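Local structure of DNA helicase RecQ (Deinococcus radiodurans, 4Q48) at residues Y214-K219 against T374-A379; H310-K315 against L342-N347; E318-E323 against A336-G341; R411-E416 against R471-Q476; V478-L483 against Q505-R510. The protein probably couples ATP hydrolysis to duplex DNA unwinding by translocating 3'-5', this chain being its catalytic core with zinc-binding and RQC regions. All coordinates share one frame; numbering follows the deposited sequence.

Overall arrangement
The five contacts fall into two groups. Contacts 1, 2 and 3 gather round strands 212-218 and 334-340, neighbours in the six-stranded parallel sheet of the second helicase domain, with centres about 10 to 12 Å apart. Contacts 4 and 5, centres about 7 Å apart, share helix 467-479 and the small antiparallel sheet of strands 410-412 and 508-510 in the RQC region. Contacts 1, 3 and 4 are buried and largely apolar: contacts 1 and 3 meet through tyrosines, contact 4 through aliphatic groups. Contacts 2 and 5 are partly buried and add polar chemistry, a carboxylate pair beside Lys219 in one and a tyrosine-glutamine hydrogen bond in the other. Ala378 and Arg510 link contacts 1 and 5.

Contact 1: residues Y214-K219 against T374-A379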
# COMPACT_ATOMS: atom_id res chain seq x y z
N TYR A 214 15.40 6.13 -4.89
CA TYR A 214 15.37 4.90 -4.06
C TYR A 214 16.65 4.05 -4.17
O TYR A 214 17.15 3.77 -5.27
CB TYR A 214 14.15 4.04 -4.41
CG TYR A 214 12.85 4.73 -4.07
CD1 TYR A 214 12.28 4.61 -2.80
CD2 TYR A 214 12.21 5.52 -5.01
CE1 TYR A 214 11.09 5.26 -2.50
CE2 TYR A 214 11.05 6.19 -4.72
CZ TYR A 214 10.48 6.05 -3.47
OH TYR A 214 9.31 6.72 -3.21
N ARG A 215 17.21 3.70 -3.01
CA ARG A 215 18.38 2.84 -2.94
C ARG A 215 18.29 1.76 -1.88
O ARG A 215 17.98 2.03 -0.71
CB ARG A 215 19.64 3.64 -2.65
CG ARG A 215 20.07 4.62 -3.72
CD ARG A 215 21.39 5.23 -3.29
NE ARG A 215 21.46 6.61 -3.72
CZ ARG A 215 22.34 7.48 -3.24
NH1 ARG A 215 23.20 7.08 -2.32
NH2 ARG A 215 22.33 8.73 -3.69
N VAL A 216 18.60 0.53 -2.30
CA VAL A 216 18.72 -0.60 -1.40
C VAL A 216 20.07 -1.25 -1.70
O VAL A 216 20.46 -1.37 -2.85
CB VAL A 216 17.56 -1.61 -1.58
CG1 VAL A 216 17.69 -2.73 -0.59
CG2 VAL A 216 16.20 -0.91 -1.42
N GLY A 217 20.80 -1.65 -0.67
CA GLY A 217 22.08 -2.28 -0.89
C GLY A 217 22.41 -3.19 0.28
O GLY A 217 21.67 -3.23 1.28
N LEU A 218 23.56 -3.87 0.18
CA LEU A 218 23.92 -4.92 1.15
C LEU A 218 24.51 -4.34 2.43
O LEU A 218 25.38 -3.50 2.37
CB LEU A 218 24.92 -5.89 0.49
CG LEU A 218 25.59 -6.91 1.42
CD1 LEU A 218 24.56 -7.69 2.18
CD2 LEU A 218 26.54 -7.85 0.67
N LYS A 219 24.03 -4.80 3.58
CA LYS A 219 24.54 -4.35 4.89
C LYS A 219 25.98 -4.74 5.10
O LYS A 219 26.33 -5.90 4.93
CB LYS A 219 23.66 -4.91 6.01
CG LYS A 219 24.06 -4.47 7.40
CD LYS A 219 22.87 -3.95 8.17
CE LYS A 219 22.01 -5.01 8.67
NZ LYS A 219 20.79 -4.44 9.30
N THR A 374 11.32 -9.28 -2.77
CA THR A 374 11.28 -9.17 -4.22
C THR A 374 11.65 -7.76 -4.67
O THR A 374 12.36 -7.59 -5.65
CB THR A 374 9.93 -9.60 -4.74
OG1 THR A 374 9.79 -11.00 -4.46
CG2 THR A 374 9.81 -9.39 -6.21
N TYR A 375 11.18 -6.75 -3.93
CA TYR A 375 11.56 -5.36 -4.21
C TYR A 375 13.04 -5.15 -3.94
O TYR A 375 13.74 -4.52 -4.74
CB TYR A 375 10.70 -4.38 -3.41
CG TYR A 375 11.25 -2.97 -3.35
CD1 TYR A 375 11.24 -2.15 -4.47
CD2 TYR A 375 11.78 -2.46 -2.17
CE1 TYR A 375 11.74 -0.86 -4.43
CE2 TYR A 375 12.28 -1.18 -2.12
CZ TYR A 375 12.25 -0.38 -3.25
OH TYR A 375 12.74 0.91 -3.18
N CYS A 376 13.54 -5.67 -2.82
CA CYS A 376 14.96 -5.51 -2.51
C CYS A 376 15.86 -6.08 -3.61
O CYS A 376 16.95 -5.59 -3.85
CB CYS A 376 15.31 -6.14 -1.15
SG CYS A 376 14.57 -5.25 0.28
N GLU A 377 15.40 -7.14 -4.25
CA GLU A 377 16.23 -7.88 -5.21
C GLU A 377 16.07 -7.48 -6.67
O GLU A 377 16.53 -8.21 -7.56
CB GLU A 377 15.96 -9.38 -5.05
CG GLU A 377 16.80 -10.01 -3.97
CD GLU A 377 16.13 -11.21 -3.35
OE1 GLU A 377 15.21 -11.77 -3.99
OE2 GLU A 377 16.51 -11.59 -2.22
N ALA A 378 15.40 -6.36 -6.92
CA ALA A 378 15.03 -6.00 -8.29
C ALA A 378 16.21 -6.00 -9.24
O ALA A 378 17.32 -5.52 -8.93
CB ALA A 378 14.35 -4.67 -8.32
N ALA A 379 16.00 -6.59 -10.41
CA ALA A 379 17.06 -6.67 -11.40
C ALA A 379 16.82 -5.56 -12.41
O ALA A 379 17.70 -5.15 -13.14
CB ALA A 379 17.06 -8.02 -12.04
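The rings of Tyr214 and Tyr375 belong to side chains that cross at about a right angle, and it is the phenolic oxygen of one, not its ring, that meets the other: Tyr375 OH lies 3.6 Å from Tyr214 CB and 3.7 Å from Tyr214 CD1. Towards the Tyr375 ring, Val216 CG2 comes in obliquely, 4.0 Å from Tyr375 CE2, while Arg382 makes a cation-pi contact with the same ring. With CG anti to the backbone N (chi1 165°), the Tyr375 ring is directed from the end of helix 359-376 to strand 212-218. Next to it the two methyls of Val216 divide the work. CG2 goes to the ring and Val216 CG1 to Cys376, where it stands 4.1 Å from SG and 4.2 Å from CB. Two residues earlier in the strand, Tyr214 borders the zinc site, its side chain about 4 Å from that of Cys401. The contact therefore joins the outermost strand of the second helicase sheet to the last turn of a helix in the zinc-binding region. Its chemistry is mostly that of methyl, sulfur and ring carbon, with one buried hydroxyl among them. Because Tyr375 OH is hydrogen-bonded to Tyr320 OH, that oxygen can lie against the carbons of Tyr214 with its polar need met, and the bond probably helps to fix the ring's direction.

Contact 2: residues H310-K315 against L342-N347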
# COMPACT_ATOMS: atom_id res chain seq x y z
N HIS A 310 17.19 3.31 6.17
CA HIS A 310 16.73 2.10 6.84
C HIS A 310 17.92 1.21 7.17
O HIS A 310 18.65 0.77 6.28
CB HIS A 310 15.72 1.36 5.97
CG HIS A 310 14.32 1.91 6.07
ND1 HIS A 310 13.82 2.84 5.19
CD2 HIS A 310 13.33 1.66 6.96
CE1 HIS A 310 12.58 3.13 5.53
NE2 HIS A 310 12.26 2.42 6.60
N LEU A 311 18.13 0.96 8.47
CA LEU A 311 19.29 0.19 8.89
C LEU A 311 18.85 -1.23 9.21
O LEU A 311 19.66 -2.09 9.58
CB LEU A 311 19.93 0.86 10.10
CG LEU A 311 20.88 2.00 9.73
CD1 LEU A 311 21.37 2.73 10.98
CD2 LEU A 311 22.04 1.50 8.91
N ASP A 312 17.55 -1.46 9.05
CA ASP A 312 16.96 -2.78 9.17
C ASP A 312 15.80 -2.86 8.18
O ASP A 312 15.33 -1.83 7.68
CB ASP A 312 16.44 -3.09 10.59
CG ASP A 312 17.51 -3.03 11.65
OD1 ASP A 312 18.50 -3.80 11.56
OD2 ASP A 312 17.34 -2.24 12.60
N LEU A 313 15.36 -4.07 7.90
CA LEU A 313 14.20 -4.26 7.04
C LEU A 313 12.96 -3.71 7.70
O LEU A 313 12.72 -3.95 8.89
CB LEU A 313 14.01 -5.72 6.71
CG LEU A 313 14.89 -6.26 5.60
CD1 LEU A 313 14.55 -7.74 5.40
CD2 LEU A 313 14.66 -5.45 4.33
N PRO A 314 12.15 -2.97 6.94
CA PRO A 314 10.85 -2.54 7.44
C PRO A 314 9.95 -3.75 7.60
O PRO A 314 10.35 -4.83 7.17
CB PRO A 314 10.34 -1.61 6.34
CG PRO A 314 11.45 -1.48 5.36
CD PRO A 314 12.33 -2.63 5.52
N LYS A 315 8.76 -3.60 8.17
CA LYS A 315 7.88 -4.75 8.36
C LYS A 315 7.10 -5.09 7.08
O LYS A 315 6.61 -6.20 6.91
CB LYS A 315 6.89 -4.51 9.51
CG LYS A 315 7.52 -3.90 10.76
CD LYS A 315 6.80 -4.38 12.04
CE LYS A 315 7.04 -3.46 13.27
NZ LYS A 315 5.88 -3.26 14.22
N LEU A 342 21.94 -10.71 4.92
CA LEU A 342 22.28 -11.81 5.83
C LEU A 342 21.26 -12.21 6.88
O LEU A 342 20.27 -12.92 6.65
CB LEU A 342 23.54 -11.39 6.63
CG LEU A 342 25.01 -11.40 6.22
CD1 LEU A 342 25.31 -10.37 5.11
CD2 LEU A 342 25.81 -11.12 7.47
N SER A 343 21.58 -11.69 8.06
CA SER A 343 20.95 -11.96 9.33
C SER A 343 19.61 -11.28 9.50
O SER A 343 18.80 -11.72 10.32
CB SER A 343 21.89 -11.51 10.45
OG SER A 343 22.00 -10.09 10.48
N ASP A 344 19.38 -10.21 8.74
CA ASP A 344 18.11 -9.53 8.86
C ASP A 344 16.98 -10.42 8.39
O ASP A 344 15.97 -10.53 9.08
CB ASP A 344 18.08 -8.22 8.06
CG ASP A 344 19.19 -7.26 8.44
OD1 ASP A 344 19.79 -7.39 9.52
OD2 ASP A 344 19.47 -6.38 7.60
N VAL A 345 17.17 -11.10 7.26
CA VAL A 345 16.12 -11.95 6.71
C VAL A 345 15.91 -13.17 7.58
O VAL A 345 14.78 -13.57 7.86
CB VAL A 345 16.40 -12.41 5.28
CG1 VAL A 345 15.24 -13.31 4.78
CG2 VAL A 345 16.61 -11.20 4.37
N VAL A 346 17.03 -13.73 8.04
CA VAL A 346 17.00 -14.89 8.94
C VAL A 346 16.28 -14.56 10.24
O VAL A 346 15.41 -15.30 10.67
CB VAL A 346 18.44 -15.39 9.25
CG1 VAL A 346 18.40 -16.46 10.31
CG2 VAL A 346 19.09 -15.92 7.99
N ASN A 347 16.63 -13.43 10.85
CA ASN A 347 16.03 -13.05 12.12
C ASN A 347 14.53 -12.90 11.95
O ASN A 347 13.75 -13.35 12.80
CB ASN A 347 16.66 -11.74 12.65
CG ASN A 347 16.43 -11.52 14.15
OD1 ASN A 347 15.41 -11.93 14.72
ND2 ASN A 347 17.38 -10.85 14.81
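Leu313 and Val345 make the apolar half of this contact, one branch of each doing the touching: Leu313 CD1 stands 4.2 Å from Val345 CG2. The same Leu313 CD1 lies 4.4 Å from Asp344 CB, resting against the root of the aspartate rather than its charged end. Leu313 CG is turned anti to its own carbonyl carbon (chi1 -81°), and from there the side chain reaches the first turns of helix 342-354. Beside this patch two carboxylates come close, Asp312 OD1 and Asp344 OD1 being 4.3 Å apart. Like charges at this spacing would probably be unfavourable without the ammonium group of Lys219, which forms a salt bridge with Asp344 OD2, bonds to Leu311 O and makes a weak, long ion pair with Asp312. In the next shell, Leu244 N holds Asp312 OD2, Gly341 N donates to Asp344 OD2, and Cys376 and Tyr340 pack against Leu313. Both segments follow neighbouring parallel strands, 305-310 and 334-340, so they meet at the C-terminal edge of the sheet. Loops gathered along that edge are characteristic of the RecA-like domains of helicases; here one packs on helix 342-354, which belongs to the RecQ zinc-binding region.

Contact 3: residues E318-E323 against A336-G341; sequences EGYYQE and AWMVYG
Helix 317-324, carrying Tyr320, packs over strand 334-340, carrying Met338 and Ala336, within a beta-alpha-beta crossover in which strand 305-310, the helix and strand 334-340 follow one another and the two strands lie side by side, parallel, in the second helicase sheet. A single tyrosine carries the helix side. Its CG is anti to the backbone N (chi1 174°), which sends the ring off the helix towards Ala336 and Met338, alternate residues of the strand whose CB atoms point towards the helix. Met338 runs extended as far as its sulfur and then bends at chi3 (72°), bringing the methyl obliquely to the ring. The result is a Met-aromatic contact, Met338 SD standing 5.2 Å from the centroid of the Tyr320 ring and 57° off its normal. The phenol end is buried, and its polar partner is Tyr375 OH of helix 359-376. Ala336 CB approaches Tyr320 OH at 4.4 Å, whereas the closest touch of all is Met338 CE on Tyr320 CE1, at 4.0 Å.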
# COMPACT_ATOMS: atom_id res chain seq x y z
N GLU A 318 4.13 -1.52 2.59
CA GLU A 318 3.29 -0.41 3.05
C GLU A 318 4.08 0.50 3.99
O GLU A 318 4.15 1.72 3.78
CB GLU A 318 2.07 -0.93 3.81
CG GLU A 318 1.06 -1.68 3.00
CD GLU A 318 1.39 -3.16 2.91
OE1 GLU A 318 2.58 -3.52 3.01
OE2 GLU A 318 0.44 -3.97 2.78
N GLY A 319 4.72 -0.11 5.00
CA GLY A 319 5.52 0.63 5.95
C GLY A 319 6.71 1.32 5.33
O GLY A 319 7.01 2.46 5.65
N TYR A 320 7.38 0.61 4.42
CA TYR A 320 8.53 1.15 3.73
C TYR A 320 8.13 2.39 2.94
O TYR A 320 8.81 3.43 2.96
CB TYR A 320 9.16 0.08 2.84
CG TYR A 320 10.29 0.59 1.98
CD1 TYR A 320 11.55 0.81 2.50
CD2 TYR A 320 10.08 0.88 0.64
CE1 TYR A 320 12.58 1.30 1.70
CE2 TYR A 320 11.09 1.36 -0.15
CZ TYR A 320 12.34 1.58 0.37
OH TYR A 320 13.34 2.06 -0.46
N TYR A 321 7.01 2.30 2.24
CA TYR A 321 6.53 3.44 1.46
C TYR A 321 6.14 4.63 2.35
O TYR A 321 6.41 5.80 2.02
CB TYR A 321 5.34 3.03 0.60
CG TYR A 321 4.83 4.14 -0.23
CD1 TYR A 321 5.42 4.45 -1.45
CD2 TYR A 321 3.78 4.94 0.23
CE1 TYR A 321 4.94 5.50 -2.22
CE2 TYR A 321 3.31 5.99 -0.52
CZ TYR A 321 3.89 6.27 -1.74
OH TYR A 321 3.39 7.31 -2.47
N GLN A 322 5.50 4.37 3.49
CA GLN A 322 5.08 5.48 4.32
C GLN A 322 6.35 6.09 4.93
O GLN A 322 6.49 7.31 5.02
CB GLN A 322 4.09 5.08 5.43
CG GLN A 322 4.12 6.09 6.59
CD GLN A 322 3.41 5.65 7.87
OE1 GLN A 322 3.58 4.52 8.34
NE2 GLN A 322 2.65 6.57 8.46
N GLU A 323 7.28 5.23 5.33
CA GLU A 323 8.47 5.74 5.98
C GLU A 323 9.37 6.54 5.02
O GLU A 323 9.65 7.69 5.26
CB GLU A 323 9.25 4.60 6.63
CG GLU A 323 8.68 4.18 7.94
CD GLU A 323 8.96 2.72 8.26
OE1 GLU A 323 10.00 2.21 7.78
OE2 GLU A 323 8.13 2.08 8.95
N ALA A 336 16.22 7.90 -0.42
CA ALA A 336 15.85 6.84 0.50
C ALA A 336 16.92 5.80 0.34
O ALA A 336 17.15 5.32 -0.77
CB ALA A 336 14.48 6.30 0.20
N TRP A 337 17.61 5.51 1.44
CA TRP A 337 18.82 4.68 1.49
C TRP A 337 18.60 3.55 2.49
O TRP A 337 18.29 3.81 3.66
CB TRP A 337 19.97 5.56 1.90
CG TRP A 337 21.35 4.98 2.03
CD1 TRP A 337 22.37 5.09 1.13
CD2 TRP A 337 21.89 4.30 3.17
NE1 TRP A 337 23.51 4.51 1.63
CE2 TRP A 337 23.25 4.01 2.88
CE3 TRP A 337 21.37 3.90 4.41
CZ2 TRP A 337 24.08 3.32 3.78
CZ3 TRP A 337 22.20 3.21 5.29
CH2 TRP A 337 23.55 2.94 4.97
N MET A 338 18.72 2.30 2.03
CA MET A 338 18.52 1.15 2.92
C MET A 338 19.55 0.03 2.68
O MET A 338 19.87 -0.36 1.54
CB MET A 338 17.11 0.57 2.78
CG MET A 338 16.91 -0.79 3.47
SD MET A 338 15.21 -1.44 3.49
CE MET A 338 14.95 -1.90 1.80
N VAL A 339 20.04 -0.49 3.79
CA VAL A 339 20.90 -1.65 3.75
C VAL A 339 20.27 -2.74 4.60
O VAL A 339 19.64 -2.49 5.63
CB VAL A 339 22.33 -1.36 4.26
CG1 VAL A 339 23.17 -0.62 3.21
CG2 VAL A 339 22.30 -0.65 5.63
N TYR A 340 20.42 -3.96 4.13
CA TYR A 340 19.91 -5.10 4.84
C TYR A 340 20.88 -6.22 4.49
O TYR A 340 21.57 -6.16 3.46
CB TYR A 340 18.47 -5.41 4.42
CG TYR A 340 18.36 -6.18 3.12
CD1 TYR A 340 18.62 -5.57 1.90
CD2 TYR A 340 18.00 -7.52 3.12
CE1 TYR A 340 18.53 -6.29 0.73
CE2 TYR A 340 17.90 -8.24 1.96
CZ TYR A 340 18.18 -7.63 0.78
OH TYR A 340 18.08 -8.36 -0.35
N GLY A 341 20.95 -7.22 5.35
CA GLY A 341 21.80 -8.35 5.08
C GLY A 341 21.16 -9.70 5.30
O GLY A 341 19.98 -9.82 5.66

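Contact 4: residues R411-E416 against R471-Q476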
# COMPACT_ATOMS: atom_id res chain seq x y z
N ARG A 411 21.01 -12.15 -15.41
CA ARG A 411 20.71 -13.32 -16.21
C ARG A 411 19.37 -13.13 -16.96
O ARG A 411 18.38 -12.71 -16.37
CB ARG A 411 20.66 -14.55 -15.32
CG ARG A 411 21.84 -14.65 -14.40
CD ARG A 411 21.55 -15.64 -13.32
NE ARG A 411 20.99 -16.87 -13.87
CZ ARG A 411 20.29 -17.75 -13.16
NH1 ARG A 411 20.05 -17.51 -11.86
NH2 ARG A 411 19.81 -18.86 -13.73
N ASP A 412 19.35 -13.44 -18.25
CA ASP A 412 18.13 -13.30 -19.02
C ASP A 412 17.43 -14.67 -19.05
O ASP A 412 17.97 -15.64 -19.57
CB ASP A 412 18.38 -12.80 -20.44
CG ASP A 412 17.09 -12.49 -21.18
OD1 ASP A 412 16.08 -13.16 -20.89
OD2 ASP A 412 17.08 -11.58 -22.08
N LEU A 413 16.23 -14.73 -18.49
CA LEU A 413 15.50 -15.98 -18.44
C LEU A 413 14.14 -15.79 -19.11
O LEU A 413 13.19 -16.50 -18.83
CB LEU A 413 15.35 -16.46 -17.01
CG LEU A 413 16.62 -17.11 -16.46
CD1 LEU A 413 16.49 -17.33 -14.98
CD2 LEU A 413 16.83 -18.41 -17.17
N THR A 414 14.06 -14.81 -20.00
CA THR A 414 12.86 -14.48 -20.75
C THR A 414 12.30 -15.68 -21.52
O THR A 414 11.11 -15.92 -21.53
CB THR A 414 13.17 -13.33 -21.72
OG1 THR A 414 13.60 -12.17 -20.99
CG2 THR A 414 11.99 -13.04 -22.60
N ARG A 415 13.19 -16.43 -22.16
CA ARG A 415 12.84 -17.59 -22.98
C ARG A 415 12.20 -18.66 -22.09
O ARG A 415 11.22 -19.31 -22.47
CB ARG A 415 14.12 -18.12 -23.66
CG ARG A 415 14.05 -19.35 -24.55
CD ARG A 415 15.42 -19.66 -25.23
NE ARG A 415 16.53 -19.90 -24.28
CZ ARG A 415 17.75 -19.34 -24.37
NH1 ARG A 415 18.05 -18.50 -25.38
NH2 ARG A 415 18.69 -19.62 -23.45
N GLU A 416 12.77 -18.83 -20.91
CA GLU A 416 12.26 -19.83 -19.96
C GLU A 416 10.94 -19.36 -19.35
O GLU A 416 10.04 -20.17 -19.11
CB GLU A 416 13.31 -20.11 -18.87
CG GLU A 416 14.50 -20.98 -19.30
CD GLU A 416 15.56 -20.24 -20.12
OE1 GLU A 416 15.44 -19.01 -20.38
OE2 GLU A 416 16.54 -20.90 -20.52
N ARG A 471 11.76 -24.28 -10.87
CA ARG A 471 11.07 -23.92 -9.64
C ARG A 471 11.41 -22.49 -9.33
O ARG A 471 10.56 -21.71 -8.84
CB ARG A 471 11.46 -24.84 -8.49
CG ARG A 471 10.89 -26.25 -8.57
CD ARG A 471 9.37 -26.27 -8.73
NE ARG A 471 8.66 -26.05 -7.48
CZ ARG A 471 8.34 -27.02 -6.63
NH1 ARG A 471 8.69 -28.28 -6.90
NH2 ARG A 471 7.68 -26.74 -5.50
N SER A 472 12.66 -22.14 -9.62
CA SER A 472 13.18 -20.79 -9.47
C SER A 472 12.48 -19.80 -10.41
O SER A 472 11.95 -18.77 -9.97
CB SER A 472 14.69 -20.79 -9.70
OG SER A 472 15.14 -19.48 -9.98
N VAL A 473 12.46 -20.14 -11.71
CA VAL A 473 11.78 -19.32 -12.71
C VAL A 473 10.34 -19.12 -12.27
O VAL A 473 9.81 -18.00 -12.32
CB VAL A 473 11.80 -19.97 -14.12
CG1 VAL A 473 10.71 -19.39 -14.98
CG2 VAL A 473 13.14 -19.80 -14.81
N LEU A 474 9.71 -20.20 -11.80
CA LEU A 474 8.32 -20.12 -11.36
C LEU A 474 8.12 -19.20 -10.16
O LEU A 474 7.17 -18.43 -10.17
CB LEU A 474 7.75 -21.51 -11.05
CG LEU A 474 7.61 -22.44 -12.28
CD1 LEU A 474 7.37 -23.88 -11.86
CD2 LEU A 474 6.53 -21.96 -13.29
N ARG A 475 9.02 -19.23 -9.18
CA ARG A 475 8.85 -18.35 -8.02
C ARG A 475 8.95 -16.94 -8.48
O ARG A 475 8.22 -16.05 -8.04
CB ARG A 475 9.89 -18.65 -6.94
CG ARG A 475 9.54 -19.88 -6.11
CD ARG A 475 10.44 -20.04 -4.89
NE ARG A 475 11.84 -20.12 -5.28
CZ ARG A 475 12.46 -21.26 -5.59
NH1 ARG A 475 11.78 -22.40 -5.53
NH2 ARG A 475 13.75 -21.27 -5.94
N GLN A 476 9.86 -16.74 -9.42
CA GLN A 476 10.15 -15.42 -9.89
C GLN A 476 8.93 -14.87 -10.62
O GLN A 476 8.54 -13.72 -10.40
CB GLN A 476 11.38 -15.45 -10.80
CG GLN A 476 12.01 -14.10 -10.91
CD GLN A 476 12.72 -13.68 -9.62
OE1 GLN A 476 13.45 -14.47 -9.01
NE2 GLN A 476 12.41 -12.47 -9.16
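Val473 of helix 467-479 presses one methyl between Leu413 and Glu416, at the start of helix 414-426 in the RQC region, a winged-helix domain in RecQ proteins. This is the tightly packed part: Val473 CG2 lies 4.1 Å from Glu416 CB and 4.2 Å from Leu413 CD1, and all three residues are buried. CG2 is the branch anti to the carbonyl carbon of Val473, and CG1 touches neither side chain. Glu416 contributes only the start of its chain. A bend at chi2 (78°) carries the carboxylate away from the valine, towards His465, whose NE2 is hydrogen-bonded to OE2. The looser side is polar. There the exposed Asp412 closes an Asx turn, Asp412 OD1 accepting from Thr414 N at 2.8 Å, nearly in line with the C-O bond, and from Thr414 OG1 at 2.7 Å, on the syn side and 27° out of the carboxylate plane. These two bonds probably steady the chain as it passes from strand to helix, and Thr414 OG1 also accepts from Leu507 N, just before strand 508-510. Back at the apolar side, Leu413 CD1 also rests 3.8 Å above one face of the Arg411 guanidinium, towards its rim.

Contact 5: residues V478-L483 against Q505-R510; sequences VSLGYL and QKLLLR
Leu480 and Tyr482, at the C-terminal end of helix 467-479, meet Leu507 and Gln505 in the RQC region, which has a winged-helix fold in RecQ proteins. The helix finishes in a Schellman motif: Val478 O takes the N-H of Gly481 at 3.0 Å, and Gly481 itself has a positive phi. Within that turn Leu480 CD1 lies 4.0 Å from Leu507 CD1. Leu507 gets there because its CG stands anti to the backbone N. After Gly481, Tyr482 points towards the 505-510 segment, where its hydroxyl donates to the amide oxygen of Gln505. That oxygen sits at the edge of the tyrosine ring, in its plane, while ring and amide planes are turned 61° apart. A phenylalanine in place of Tyr482 would probably leave Gln505 OE1 without this donor and the glutamine end freer to turn. The segment beyond Leu507 pairs with strand 410-412, so the contact brings the helix end up to the small sheet. The hydroxyl bond is slanted: Tyr482 OH stands 3.1 Å from Gln505 OE1, with a C=O...donor angle of 143° and a 17° tilt from the carbonyl plane.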
# COMPACT_ATOMS: atom_id res chain seq x y z
N VAL A 478 5.94 -15.89 -10.13
CA VAL A 478 4.90 -15.72 -9.13
C VAL A 478 5.13 -14.41 -8.41
O VAL A 478 4.21 -13.59 -8.31
CB VAL A 478 4.85 -16.89 -8.11
CG1 VAL A 478 3.87 -16.56 -6.99
CG2 VAL A 478 4.42 -18.17 -8.80
N SER A 479 6.36 -14.20 -7.92
CA SER A 479 6.65 -12.99 -7.14
C SER A 479 6.38 -11.71 -7.87
O SER A 479 5.95 -10.75 -7.26
CB SER A 479 8.08 -12.98 -6.65
OG SER A 479 8.22 -13.93 -5.63
N LEU A 480 6.60 -11.71 -9.19
CA LEU A 480 6.45 -10.49 -9.96
C LEU A 480 5.02 -10.33 -10.50
O LEU A 480 4.67 -9.33 -11.16
CB LEU A 480 7.50 -10.46 -11.07
CG LEU A 480 8.94 -10.31 -10.51
CD1 LEU A 480 10.05 -10.68 -11.49
CD2 LEU A 480 9.20 -8.90 -9.96
N GLY A 481 4.16 -11.31 -10.20
CA GLY A 481 2.76 -11.27 -10.59
C GLY A 481 2.48 -11.70 -12.03
O GLY A 481 1.41 -11.42 -12.57
N TYR A 482 3.45 -12.37 -12.67
CA TYR A 482 3.16 -12.97 -13.96
C TYR A 482 2.37 -14.23 -13.73
O TYR A 482 1.58 -14.63 -14.58
CB TYR A 482 4.42 -13.28 -14.72
CG TYR A 482 5.14 -12.05 -15.19
CD1 TYR A 482 4.72 -11.36 -16.31
CD2 TYR A 482 6.24 -11.56 -14.49
CE1 TYR A 482 5.38 -10.23 -16.73
CE2 TYR A 482 6.88 -10.44 -14.90
CZ TYR A 482 6.46 -9.79 -16.01
OH TYR A 482 7.13 -8.66 -16.40
N LEU A 483 2.55 -14.83 -12.56
CA LEU A 483 1.67 -15.92 -12.15
C LEU A 483 1.01 -15.55 -10.85
O LEU A 483 1.56 -14.80 -10.06
CB LEU A 483 2.41 -17.23 -11.98
CG LEU A 483 3.02 -17.80 -13.23
CD1 LEU A 483 3.87 -18.96 -12.82
CD2 LEU A 483 1.93 -18.21 -14.16
N GLN A 505 8.45 -7.92 -23.05
CA GLN A 505 9.03 -7.79 -21.72
C GLN A 505 9.98 -8.96 -21.40
O GLN A 505 9.80 -10.08 -21.90
CB GLN A 505 7.93 -7.69 -20.66
CG GLN A 505 7.49 -6.26 -20.34
CD GLN A 505 6.13 -6.19 -19.61
OE1 GLN A 505 5.86 -6.97 -18.68
NE2 GLN A 505 5.28 -5.23 -20.01
N LYS A 506 10.98 -8.69 -20.57
CA LYS A 506 12.04 -9.65 -20.27
C LYS A 506 11.94 -10.11 -18.83
O LYS A 506 11.50 -9.35 -17.96
CB LYS A 506 13.43 -9.04 -20.49
CG LYS A 506 13.89 -8.78 -21.90
CD LYS A 506 15.27 -8.12 -21.86
CE LYS A 506 15.73 -7.50 -23.21
NZ LYS A 506 16.16 -8.46 -24.28
N LEU A 507 12.33 -11.35 -18.55
CA LEU A 507 12.50 -11.79 -17.16
C LEU A 507 13.98 -11.79 -16.76
O LEU A 507 14.74 -12.60 -17.28
CB LEU A 507 11.94 -13.17 -16.96
CG LEU A 507 12.19 -13.73 -15.57
CD1 LEU A 507 11.49 -12.85 -14.55
CD2 LEU A 507 11.75 -15.18 -15.46
N LEU A 508 14.41 -10.89 -15.89
CA LEU A 508 15.83 -10.84 -15.50
C LEU A 508 16.04 -11.14 -14.02
O LEU A 508 15.45 -10.50 -13.17
CB LEU A 508 16.43 -9.47 -15.81
CG LEU A 508 16.16 -8.88 -17.21
CD1 LEU A 508 16.95 -7.60 -17.46
CD2 LEU A 508 16.44 -9.90 -18.30
N LEU A 509 16.94 -12.06 -13.72
CA LEU A 509 17.40 -12.28 -12.37
C LEU A 509 18.81 -11.66 -12.18
O LEU A 509 19.57 -11.48 -13.16
CB LEU A 509 17.44 -13.77 -12.05
CG LEU A 509 16.16 -14.47 -11.58
CD1 LEU A 509 15.07 -14.52 -12.67
CD2 LEU A 509 16.48 -15.86 -11.08
N ARG A 510 19.12 -11.27 -10.95
CA ARG A 510 20.47 -10.77 -10.64
C ARG A 510 21.46 -11.88 -10.89
O ARG A 510 21.13 -13.04 -10.61
CB ARG A 510 20.54 -10.31 -9.20
CG ARG A 510 20.19 -8.87 -9.08
CD ARG A 510 19.99 -8.50 -7.64
NE ARG A 510 19.76 -7.06 -7.56
CZ ARG A 510 20.70 -6.16 -7.28
NH1 ARG A 510 21.94 -6.55 -6.99
NH2 ARG A 510 20.37 -4.88 -7.25